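Local coordinates for SusD superfamily protein (Bacteroides thetaiotaomicron, PDB 3MCX) that is of uncharacterised function but, as a zinc-binding SusD-family protein of the outer membrane, probably captures glycans at the cell surface for import, at residues W46-C51 / E419-Y424; D55-I60 / W437-L442; K66-Y71 / N289-S294; I431-S436 / Q448-T453. All blocks are in the same frame, centred on the assembly; numbering follows the deposited sequence.

Interaction 1: residues W46-C51 / E419-Y424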
# COMPACT_ATOMS: atom_id res chain seq x y z
N TRP A 46 1.70 -5.42 -0.73
CA TRP A 46 1.39 -5.15 0.67
C TRP A 46 2.68 -4.76 1.39
O TRP A 46 2.77 -3.67 1.96
CB TRP A 46 0.70 -6.37 1.28
CG TRP A 46 0.09 -6.16 2.63
CD1 TRP A 46 0.39 -5.20 3.54
CD2 TRP A 46 -0.91 -7.01 3.22
NE1 TRP A 46 -0.40 -5.39 4.68
CE2 TRP A 46 -1.18 -6.50 4.50
CE3 TRP A 46 -1.60 -8.16 2.79
CZ2 TRP A 46 -2.13 -7.10 5.35
CZ3 TRP A 46 -2.54 -8.75 3.64
CH2 TRP A 46 -2.79 -8.22 4.90
N TYR A 47 3.68 -5.61 1.34
CA TYR A 47 4.87 -5.37 2.16
C TYR A 47 6.00 -4.62 1.48
O TYR A 47 6.94 -4.17 2.16
CB TYR A 47 5.36 -6.65 2.85
CG TYR A 47 5.70 -7.81 1.94
CD1 TYR A 47 6.69 -7.72 0.96
CD2 TYR A 47 5.12 -9.05 2.13
CE1 TYR A 47 7.02 -8.83 0.14
CE2 TYR A 47 5.43 -10.14 1.35
CZ TYR A 47 6.38 -10.02 0.35
OH TYR A 47 6.69 -11.12 -0.45
N TYR A 48 5.94 -4.40 0.15
CA TYR A 48 6.98 -3.63 -0.54
C TYR A 48 7.24 -2.27 0.10
O TYR A 48 8.39 -1.95 0.42
CB TYR A 48 6.63 -3.47 -2.02
CG TYR A 48 7.63 -2.66 -2.83
CD1 TYR A 48 8.82 -3.20 -3.26
CD2 TYR A 48 7.38 -1.32 -3.14
CE1 TYR A 48 9.71 -2.46 -4.02
CE2 TYR A 48 8.28 -0.57 -3.88
CZ TYR A 48 9.45 -1.15 -4.31
OH TYR A 48 10.35 -0.44 -5.05
N GLY A 49 6.18 -1.54 0.38
CA GLY A 49 6.30 -0.19 0.91
C GLY A 49 6.73 -0.12 2.36
O GLY A 49 6.95 0.97 2.88
N ASP A 50 6.84 -1.26 3.03
CA ASP A 50 7.43 -1.32 4.35
C ASP A 50 8.89 -1.79 4.31
O ASP A 50 9.77 -1.10 4.82
CB ASP A 50 6.57 -2.21 5.22
CG ASP A 50 5.23 -1.59 5.49
OD1 ASP A 50 5.20 -0.58 6.24
OD2 ASP A 50 4.24 -2.10 4.95
N CYS A 51 9.18 -2.90 3.67
CA CYS A 51 10.55 -3.42 3.70
C CYS A 51 11.56 -2.59 2.93
O CYS A 51 12.79 -2.75 3.11
CB CYS A 51 10.65 -4.90 3.28
SG CYS A 51 10.30 -5.22 1.54
N GLU A 419 2.83 1.84 2.84
CA GLU A 419 2.96 3.22 2.35
C GLU A 419 4.20 3.98 2.81
O GLU A 419 4.57 4.95 2.16
CB GLU A 419 1.74 4.05 2.72
CG GLU A 419 0.49 3.65 1.97
CD GLU A 419 0.61 3.84 0.50
OE1 GLU A 419 1.14 4.90 0.08
OE2 GLU A 419 0.25 2.93 -0.26
N VAL A 420 4.80 3.62 3.93
CA VAL A 420 5.86 4.45 4.50
C VAL A 420 7.03 4.75 3.57
O VAL A 420 7.57 5.86 3.60
CB VAL A 420 6.31 3.88 5.88
CG1 VAL A 420 7.70 4.36 6.31
CG2 VAL A 420 5.23 4.23 6.91
N PHE A 421 7.43 3.81 2.72
CA PHE A 421 8.48 4.09 1.73
C PHE A 421 8.24 5.40 0.97
O PHE A 421 9.13 6.22 0.79
CB PHE A 421 8.49 2.90 0.77
CG PHE A 421 9.52 2.93 -0.33
CD1 PHE A 421 10.82 3.35 -0.13
CD2 PHE A 421 9.20 2.41 -1.60
CE1 PHE A 421 11.74 3.26 -1.13
CE2 PHE A 421 10.12 2.35 -2.59
CZ PHE A 421 11.39 2.75 -2.37
N TYR A 422 7.01 5.53 0.51
CA TYR A 422 6.62 6.69 -0.33
C TYR A 422 6.67 8.00 0.44
O TYR A 422 6.94 9.05 -0.15
CB TYR A 422 5.25 6.41 -0.95
CG TYR A 422 5.28 5.12 -1.72
CD1 TYR A 422 6.05 5.02 -2.88
CD2 TYR A 422 4.68 3.98 -1.20
CE1 TYR A 422 6.15 3.86 -3.57
CE2 TYR A 422 4.80 2.75 -1.90
CZ TYR A 422 5.54 2.72 -3.07
OH TYR A 422 5.69 1.52 -3.77
N ASP A 423 6.48 7.94 1.76
CA ASP A 423 6.65 9.13 2.63
C ASP A 423 8.04 9.73 2.47
O ASP A 423 8.20 10.95 2.43
CB ASP A 423 6.45 8.78 4.11
CG ASP A 423 5.08 8.25 4.43
OD1 ASP A 423 4.20 8.07 3.55
OD2 ASP A 423 4.85 8.03 5.66
N TYR A 424 9.06 8.88 2.42
CA TYR A 424 10.41 9.36 2.23
C TYR A 424 10.57 9.88 0.80
O TYR A 424 11.07 10.98 0.59
CB TYR A 424 11.43 8.24 2.44
CG TYR A 424 11.58 7.79 3.87
CD1 TYR A 424 10.73 6.84 4.39
CD2 TYR A 424 12.59 8.30 4.69
CE1 TYR A 424 10.86 6.42 5.72
CE2 TYR A 424 12.72 7.88 5.99
CZ TYR A 424 11.88 6.91 6.48
OH TYR A 424 12.01 6.49 7.80
O HOH W 1 3.58 1.54 5.64
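Where the C-terminal end of helix 44-51 meets the start of helix 420-426, the two short axes cross at 45° and a glycine lies at the crossing. Phe421, followed outward from its backbone, shows how the space is used. Its CB points toward the other helix and rests on Gly49, 3.2 Å from Gly49 O and a little farther from Gly49 CA. With CG anti to the backbone N (chi1 -178°), the ring swings over to Tyr48: CD2 comes near Tyr48 CE2, and the next atom, Phe421 CE2, reaches Tyr48 CE2 at 3.7 Å and Tyr48 OH at the same distance. The two ring planes are nearly perpendicular and the rings cross obliquely. The Tyr48 ring is also touched at its edge, in plane, by Tyr422 OH, which lies 3.3 Å from Tyr48 CE2. Alongside this packing, Phe421 N donates to Gly49 O over 2.9 Å, with the donor in the carbonyl plane and the N-H pointing fairly straight at the oxygen (157°). A water extends this polar seam, donating to Asp50 OD1 at 2.7 Å and accepting from Glu419 N at 2.9 Å. Asp50 also receives the backbone N-H groups of Gly416 and Gly418, while the carboxylate of Glu419 forms a salt bridge with Arg138. The contact thus gives the first turn of one helix a carbonyl and, through water, a carboxylate from the end of another; the negative charge of Asp50 would probably interact favourably with that N-terminal end.

Interaction 2: residues D55-I60 / W437-L442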
# COMPACT_ATOMS: atom_id res chain seq x y z
N ASP A 55 11.76 0.71 8.94
CA ASP A 55 11.03 0.23 10.11
C ASP A 55 10.72 -1.25 10.10
O ASP A 55 10.54 -1.85 11.18
CB ASP A 55 9.74 1.04 10.28
CG ASP A 55 10.01 2.48 10.66
OD1 ASP A 55 10.93 2.71 11.48
OD2 ASP A 55 9.29 3.36 10.14
N VAL A 56 10.56 -1.83 8.91
CA VAL A 56 10.25 -3.25 8.74
C VAL A 56 11.39 -3.80 7.90
O VAL A 56 11.71 -3.27 6.82
CB VAL A 56 8.90 -3.49 8.07
CG1 VAL A 56 8.72 -4.98 7.83
CG2 VAL A 56 7.73 -2.92 8.89
N GLN A 57 12.05 -4.84 8.40
CA GLN A 57 13.21 -5.42 7.72
C GLN A 57 12.99 -6.91 7.46
O GLN A 57 12.14 -7.54 8.07
CB GLN A 57 14.48 -5.24 8.58
CG GLN A 57 14.37 -5.81 9.97
CD GLN A 57 15.69 -5.83 10.68
OE1 GLN A 57 16.10 -4.89 11.38
NE2 GLN A 57 16.41 -6.93 10.49
N ALA A 58 13.78 -7.48 6.56
CA ALA A 58 13.86 -8.94 6.51
C ALA A 58 14.41 -9.46 7.83
O ALA A 58 15.30 -8.85 8.44
CB ALA A 58 14.77 -9.41 5.33
N ARG A 59 13.94 -10.65 8.20
CA ARG A 59 14.53 -11.38 9.29
C ARG A 59 15.86 -12.08 8.92
O ARG A 59 16.78 -12.20 9.73
CB ARG A 59 13.53 -12.40 9.86
CG ARG A 59 14.03 -13.27 11.00
CD ARG A 59 13.01 -14.29 11.52
NE ARG A 59 12.54 -15.18 10.43
CZ ARG A 59 13.20 -16.24 9.97
NH1 ARG A 59 14.34 -16.64 10.52
NH2 ARG A 59 12.69 -16.90 8.94
N ILE A 60 15.88 -12.61 7.69
CA ILE A 60 16.95 -13.40 7.18
C ILE A 60 17.08 -13.14 5.66
O ILE A 60 16.07 -12.99 4.96
CB ILE A 60 16.72 -14.92 7.53
CG1 ILE A 60 17.99 -15.72 7.37
CG2 ILE A 60 15.55 -15.50 6.78
CD1 ILE A 60 17.89 -17.13 8.01
N TRP A 437 20.01 -4.52 14.47
CA TRP A 437 19.76 -5.84 13.89
C TRP A 437 19.39 -5.85 12.43
O TRP A 437 18.99 -6.88 11.91
CB TRP A 437 18.82 -6.69 14.73
CG TRP A 437 17.44 -6.11 15.07
CD1 TRP A 437 16.32 -6.21 14.34
CD2 TRP A 437 17.08 -5.42 16.28
NE1 TRP A 437 15.27 -5.60 14.98
CE2 TRP A 437 15.71 -5.09 16.17
CE3 TRP A 437 17.77 -5.05 17.44
CZ2 TRP A 437 15.02 -4.44 17.18
CZ3 TRP A 437 17.09 -4.38 18.45
CH2 TRP A 437 15.73 -4.09 18.31
N HIS A 438 19.56 -4.73 11.72
CA HIS A 438 19.51 -4.81 10.29
C HIS A 438 20.51 -5.83 9.80
O HIS A 438 21.59 -6.05 10.39
CB HIS A 438 19.75 -3.44 9.67
CG HIS A 438 18.53 -2.58 9.66
ND1 HIS A 438 17.46 -2.79 8.81
CD2 HIS A 438 18.20 -1.50 10.42
CE1 HIS A 438 16.52 -1.89 9.05
NE2 HIS A 438 16.96 -1.08 10.01
N LEU A 439 20.17 -6.44 8.67
CA LEU A 439 20.99 -7.53 8.19
C LEU A 439 22.33 -7.05 7.66
O LEU A 439 22.42 -5.97 7.06
CB LEU A 439 20.29 -8.32 7.11
CG LEU A 439 18.97 -8.91 7.53
CD1 LEU A 439 18.42 -9.88 6.43
CD2 LEU A 439 19.02 -9.58 8.90
N GLU A 440 23.35 -7.89 7.78
CA GLU A 440 24.68 -7.55 7.28
C GLU A 440 24.71 -7.44 5.76
O GLU A 440 25.58 -6.80 5.19
CB GLU A 440 25.74 -8.54 7.76
CG GLU A 440 26.01 -8.50 9.28
CD GLU A 440 26.40 -7.12 9.79
OE1 GLU A 440 27.28 -6.50 9.14
OE2 GLU A 440 25.85 -6.68 10.84
N THR A 441 23.77 -8.08 5.09
CA THR A 441 23.70 -7.96 3.63
C THR A 441 23.52 -6.52 3.14
O THR A 441 23.86 -6.22 1.99
CB THR A 441 22.53 -8.80 3.07
OG1 THR A 441 21.34 -8.52 3.81
CG2 THR A 441 22.87 -10.30 3.11
N LEU A 442 22.99 -5.61 3.97
CA LEU A 442 22.86 -4.20 3.54
C LEU A 442 24.24 -3.56 3.29
O LEU A 442 24.35 -2.63 2.49
CB LEU A 442 22.13 -3.35 4.56
CG LEU A 442 20.71 -3.76 4.94
CD1 LEU A 442 20.02 -2.69 5.77
CD2 LEU A 442 19.86 -4.07 3.65
O HOH W 2 17.25 -3.22 13.34
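Gln57 lays its amide across the Trp437-His438 backbone, its oxygen above one face of the His438 imidazole and close to the Trp437 indole. CG occupies the crowded position between the backbone N and the carbonyl carbon (chi1 56°), and the chain then runs extended, so the amide arrives between the two rings. Gln57 OE1 stands 3.6 Å from His438 ND1, offset toward the ring's rim, and 3.2 Å from Trp437 CD1. The amide nitrogen is used twice. Gln57 NE2 donates to Trp437 O at 2.9 Å along an almost straight line (170°), although it meets that carbonyl from above its plane, and it also donates to Ala58 O at 3.0 Å, within the carbonyl plane. Both acceptors lie in or close to the amide plane, which fixes the rotation of the group. A water donates to Gln57 OE1 at 2.8 Å and accepts a weak bond from Trp437 N, so the amide oxygen is served as well. Farther along, Leu439 packs against the chain at 58-60: its CD1 meets Ala58 CB at 3.8 Å, and CD2 lies against Arg59 O. The imidazole is held by outside partners, Tyr72 OH at ND1 and Asp296 at NE2, while Trp437 NE1 bonds to Leu293 O. The contact therefore lies where strand 56-57, paired with strand 292-293, meets the loop leading into helix 441-444, with helix 69-72 supplying Tyr72 and helix 295-301 packing against the indole.

Interaction 3: residues K66-Y71 / N289-S294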
# COMPACT_ATOMS: atom_id res chain seq x y z
N LYS A 66 13.41 -15.15 -3.84
CA LYS A 66 12.81 -15.55 -2.57
C LYS A 66 12.28 -14.31 -1.86
O LYS A 66 12.53 -13.17 -2.28
CB LYS A 66 13.81 -16.37 -1.74
CG LYS A 66 14.22 -17.70 -2.39
CD LYS A 66 13.13 -18.79 -2.29
CE LYS A 66 13.48 -20.07 -3.03
NZ LYS A 66 13.15 -19.93 -4.47
N ARG A 67 11.53 -14.50 -0.79
CA ARG A 67 10.69 -13.43 -0.28
C ARG A 67 11.45 -12.38 0.53
O ARG A 67 12.37 -12.69 1.31
CB ARG A 67 9.51 -13.96 0.52
CG ARG A 67 9.83 -14.53 1.89
CD ARG A 67 8.54 -15.09 2.60
NE ARG A 67 8.17 -16.33 1.95
CZ ARG A 67 8.59 -17.55 2.27
NH1 ARG A 67 9.28 -17.77 3.40
NH2 ARG A 67 8.29 -18.57 1.49
N VAL A 68 11.06 -11.14 0.27
CA VAL A 68 11.40 -9.94 1.04
C VAL A 68 12.83 -9.42 0.81
O VAL A 68 13.04 -8.23 0.45
CB VAL A 68 11.13 -10.07 2.56
CG1 VAL A 68 11.49 -8.74 3.27
CG2 VAL A 68 9.65 -10.42 2.84
N SER A 69 13.81 -10.27 1.00
CA SER A 69 15.17 -9.79 1.05
C SER A 69 15.66 -9.08 -0.23
O SER A 69 16.42 -8.12 -0.10
CB SER A 69 16.17 -10.85 1.56
OG SER A 69 16.29 -11.98 0.72
N PRO A 70 15.29 -9.53 -1.43
CA PRO A 70 15.78 -8.78 -2.59
C PRO A 70 15.27 -7.35 -2.68
O PRO A 70 15.96 -6.49 -3.23
CB PRO A 70 15.28 -9.62 -3.77
CG PRO A 70 15.15 -11.04 -3.20
CD PRO A 70 14.61 -10.78 -1.84
N TYR A 71 14.05 -7.10 -2.19
CA TYR A 71 13.54 -5.74 -2.05
C TYR A 71 14.31 -4.97 -0.96
O TYR A 71 14.82 -3.86 -1.18
CB TYR A 71 12.08 -5.75 -1.69
CG TYR A 71 11.12 -6.26 -2.73
CD1 TYR A 71 11.28 -6.04 -4.08
CD2 TYR A 71 9.96 -6.88 -2.34
CE1 TYR A 71 10.31 -6.47 -5.01
CE2 TYR A 71 8.98 -7.32 -3.26
CZ TYR A 71 9.15 -7.10 -4.57
OH TYR A 71 8.20 -7.55 -5.44
N ASN A 289 7.94 -16.81 8.16
CA ASN A 289 8.24 -15.43 8.48
C ASN A 289 9.46 -14.89 7.74
O ASN A 289 10.49 -15.56 7.66
CB ASN A 289 8.48 -15.28 10.00
CG ASN A 289 8.95 -13.90 10.39
OD1 ASN A 289 10.12 -13.57 10.13
ND2 ASN A 289 8.06 -13.10 10.99
N ASN A 290 9.33 -13.68 7.22
CA ASN A 290 10.53 -12.92 6.86
C ASN A 290 10.40 -11.43 7.01
O ASN A 290 11.06 -10.70 6.30
CB ASN A 290 11.10 -13.28 5.49
CG ASN A 290 12.61 -13.03 5.44
OD1 ASN A 290 13.23 -12.92 6.50
ND2 ASN A 290 13.21 -12.97 4.23
N LEU A 291 9.54 -10.98 7.92
CA LEU A 291 9.37 -9.57 8.23
C LEU A 291 9.37 -9.41 9.74
O LEU A 291 8.59 -10.06 10.44
CB LEU A 291 8.08 -9.02 7.64
CG LEU A 291 8.03 -8.96 6.11
CD1 LEU A 291 6.60 -8.93 5.61
CD2 LEU A 291 8.81 -7.76 5.53
N ILE A 292 10.25 -8.54 10.22
CA ILE A 292 10.30 -8.16 11.62
C ILE A 292 10.52 -6.67 11.70
O ILE A 292 10.98 -6.05 10.73
CB ILE A 292 11.36 -8.91 12.43
CG1 ILE A 292 12.79 -8.71 11.87
CG2 ILE A 292 11.00 -10.44 12.50
CD1 ILE A 292 13.94 -9.24 12.74
N LEU A 293 10.22 -6.09 12.85
CA LEU A 293 10.43 -4.67 13.10
C LEU A 293 11.90 -4.40 13.39
O LEU A 293 12.57 -5.21 14.06
CB LEU A 293 9.55 -4.22 14.26
CG LEU A 293 8.04 -4.43 14.05
CD1 LEU A 293 7.23 -4.22 15.35
CD2 LEU A 293 7.52 -3.50 12.93
N SER A 294 12.39 -3.26 12.90
CA SER A 294 13.76 -2.84 13.16
C SER A 294 13.90 -2.10 14.49
O SER A 294 12.91 -1.66 15.10
CB SER A 294 14.22 -1.92 12.05
OG SER A 294 13.53 -0.69 12.15
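The tight part of this contact is a small apolar patch beside one hydrogen bond from an asparagine amide. Val68, with CG1 anti to the backbone N (chi1 -179°), aims both methyl groups at the facing chain: CG1 touches Leu291 CD2 at 3.6 Å and Asn290 O at 3.6 Å, and CG2 lies close to the same two atoms. Leu291 crosses it obliquely. Next to this patch, Asn290 ND2 donates to Arg67 O over 3.1 Å. The carbonyl oxygen lies nearly in the plane of the amide, but the nitrogen stands above the plane of the carbonyl, and the bond is bent (150°). Arg67 O is gripped twice, since Ser69 N also reaches it at 2.8 Å. The other end of the Asn290 amide, OD1, accepts from Ile60 N, so this buried group is held from both sides.

Toward the partly exposed Arg67 the contact loosens. Arg67 CG comes only to 4.0 Å from Asn290 CB, after which the chain bends at chi3 and leads the guanidinium to a salt bridge with Glu274 and to a glycerol, probably from the crystallisation liquor. Its plane stands almost perpendicular to the Asn290 amide. Val68, at the N-cap position of helix 69-72, has phi 76°, and with Ser69 N bonded to Arg67 O it forms a classic gamma turn. The arrangement is that of a helix start joined to the run-in of strand 292-293, half of a two-stranded antiparallel sheet, through an asparagine that bridges separate backbone segments.

Interaction 4: residues I431-S436 / Q448-T453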
# COMPACT_ATOMS: atom_id res chain seq x y z
N ILE A 431 16.63 7.33 3.14
CA ILE A 431 16.19 6.21 4.00
C ILE A 431 17.45 5.61 4.60
O ILE A 431 18.33 5.19 3.85
CB ILE A 431 15.49 5.18 3.15
CG1 ILE A 431 14.17 5.73 2.63
CG2 ILE A 431 15.27 3.90 3.99
CD1 ILE A 431 13.67 4.96 1.42
N GLU A 432 17.58 5.62 5.93
CA GLU A 432 18.77 5.08 6.59
C GLU A 432 18.33 3.94 7.51
O GLU A 432 17.47 4.11 8.38
CB GLU A 432 19.54 6.13 7.40
CG GLU A 432 20.26 7.20 6.56
CD GLU A 432 21.08 8.17 7.40
OE1 GLU A 432 20.49 8.98 8.16
OE2 GLU A 432 22.32 8.06 7.36
N ARG A 433 18.94 2.78 7.31
CA ARG A 433 18.72 1.61 8.16
C ARG A 433 19.81 1.61 9.23
O ARG A 433 20.91 1.13 8.99
CB ARG A 433 18.79 0.35 7.29
CG ARG A 433 17.63 0.10 6.39
CD ARG A 433 17.61 0.90 5.04
NE ARG A 433 16.51 0.35 4.29
CZ ARG A 433 16.55 -0.76 3.55
NH1 ARG A 433 17.70 -1.29 3.15
NH2 ARG A 433 15.43 -1.27 3.14
N LYS A 434 19.51 2.17 10.40
CA LYS A 434 20.50 2.41 11.44
C LYS A 434 20.47 1.41 12.59
O LYS A 434 21.46 1.23 13.30
CB LYS A 434 20.37 3.82 12.04
CG LYS A 434 20.75 4.94 11.05
CD LYS A 434 21.07 6.20 11.82
CE LYS A 434 20.60 7.44 11.10
NZ LYS A 434 20.54 8.65 12.05
N GLY A 435 19.33 0.74 12.72
CA GLY A 435 19.10 -0.19 13.81
C GLY A 435 20.08 -1.33 13.86
O GLY A 435 20.53 -1.82 12.82
N SER A 436 20.40 -1.79 15.06
CA SER A 436 21.50 -2.73 15.27
C SER A 436 21.26 -4.16 14.77
O SER A 436 22.23 -4.92 14.69
CB SER A 436 21.91 -2.77 16.75
OG SER A 436 20.92 -3.37 17.53
N GLN A 448 22.47 0.45 3.17
CA GLN A 448 22.29 1.05 4.50
C GLN A 448 21.64 2.45 4.38
O GLN A 448 20.95 2.91 5.28
CB GLN A 448 23.61 1.14 5.24
CG GLN A 448 24.18 -0.23 5.61
CD GLN A 448 25.41 -0.09 6.45
OE1 GLN A 448 26.49 0.21 5.94
NE2 GLN A 448 25.26 -0.28 7.75
N LYS A 449 21.93 3.14 3.28
CA LYS A 449 21.36 4.46 2.98
C LYS A 449 20.88 4.45 1.55
O LYS A 449 21.64 4.07 0.65
CB LYS A 449 22.38 5.60 3.17
CG LYS A 449 21.73 7.01 2.87
CD LYS A 449 22.67 8.18 2.88
CE LYS A 449 23.56 8.21 1.63
NZ LYS A 449 24.14 9.52 1.25
N ILE A 450 19.65 4.88 1.35
CA ILE A 450 19.08 5.01 -0.02
C ILE A 450 18.55 6.44 -0.17
O ILE A 450 17.58 6.80 0.48
CB ILE A 450 17.98 3.99 -0.32
CG1 ILE A 450 18.46 2.57 0.01
CG2 ILE A 450 17.55 4.04 -1.78
CD1 ILE A 450 18.00 2.14 1.40
N GLU A 451 19.17 7.20 -1.06
CA GLU A 451 18.64 8.51 -1.44
C GLU A 451 17.40 8.37 -2.29
O GLU A 451 17.22 7.36 -2.98
CB GLU A 451 19.68 9.33 -2.19
CG GLU A 451 20.95 9.57 -1.42
CD GLU A 451 20.84 10.69 -0.39
OE1 GLU A 451 19.71 11.13 -0.04
OE2 GLU A 451 21.94 11.11 0.07
N ALA A 452 16.53 9.39 -2.26
CA ALA A 452 15.28 9.38 -3.03
C ALA A 452 15.49 9.48 -4.55
O ALA A 452 14.58 9.20 -5.32
CB ALA A 452 14.34 10.52 -2.56
N THR A 453 16.72 9.76 -4.94
CA THR A 453 17.17 9.79 -6.32
C THR A 453 17.98 8.54 -6.70
O THR A 453 18.45 8.46 -7.84
CB THR A 453 18.02 11.01 -6.57
OG1 THR A 453 19.05 11.10 -5.56
CG2 THR A 453 17.14 12.31 -6.52
O HOH W 3 23.28 4.97 6.72
O HOH W 4 22.54 -1.10 8.77
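Arg433 turns at its second torsion (chi2 81°) and Ile450 holds its delta carbon off the usual staggered positions (chi2 96°), and together these bends place the methyl over one face of the guanidinium. The setting is a two-stranded antiparallel sheet, 431-432 with 449-450, whose strands are joined through helix 441-444. Ile431 and Ile450 form its hydrogen-bonded pair. Ile431 N donates to Ile450 O at 2.9 Å in a nearly linear bond (176°), though from above the carbonyl plane, and Ile450 N returns a bond of 2.8 Å to Ile431 O, this time in the plane. Just beyond the strand, Arg433 N continues the ladder to Gln448 O at 2.9 Å. The non-hydrogen-bonded pair, Glu432 with Lys449, puts its side chains on the exposed face, where they lie side by side with their CG atoms 4.0 Å apart. Their charged ends part company: Lys449 NZ forms a salt bridge with Glu451 OE2 at 3.0 Å instead. On the buried face Ile431 packs against Phe421 and Tyr424 of helix 420-426, and Arg433 passes inward to bond with the carbonyl oxygens of Tyr72, Ala53 and Ala447. Several acceptors thus surround this buried charge and probably help to stabilise it. At the margin, a water donates to Arg433 O and accepts from Gln448 NE2, tying the side chain of Gln448 to the opposite backbone. Within the buried cluster, Ile450 CD1 comes nearest to the guanidinium at Arg433 NE, 3.7 Å away.

In interactions 1 to 3, elements between residues 46 and 71 meet much later parts of the chain, all of these in the SusD-family portion; interaction 4 lies wholly in that portion. Interactions 2 and 3 are closest, their centres 7 Å apart, and share the sheet of strands 56-57 and 292-293; interaction 3 is nested within the loops closed by interactions 1 and 2. Interaction 1, nearest the chain's centre, lies about 13 Å from interactions 3 and 4 and touches both. Interaction 4 follows interaction 1 in the chain and crosses interaction 2, since helix 441-444 lies between its strands. In this largely helical protein the first sheet joins parts distant in sequence, whereas that of 431-432 and 449-450 is local.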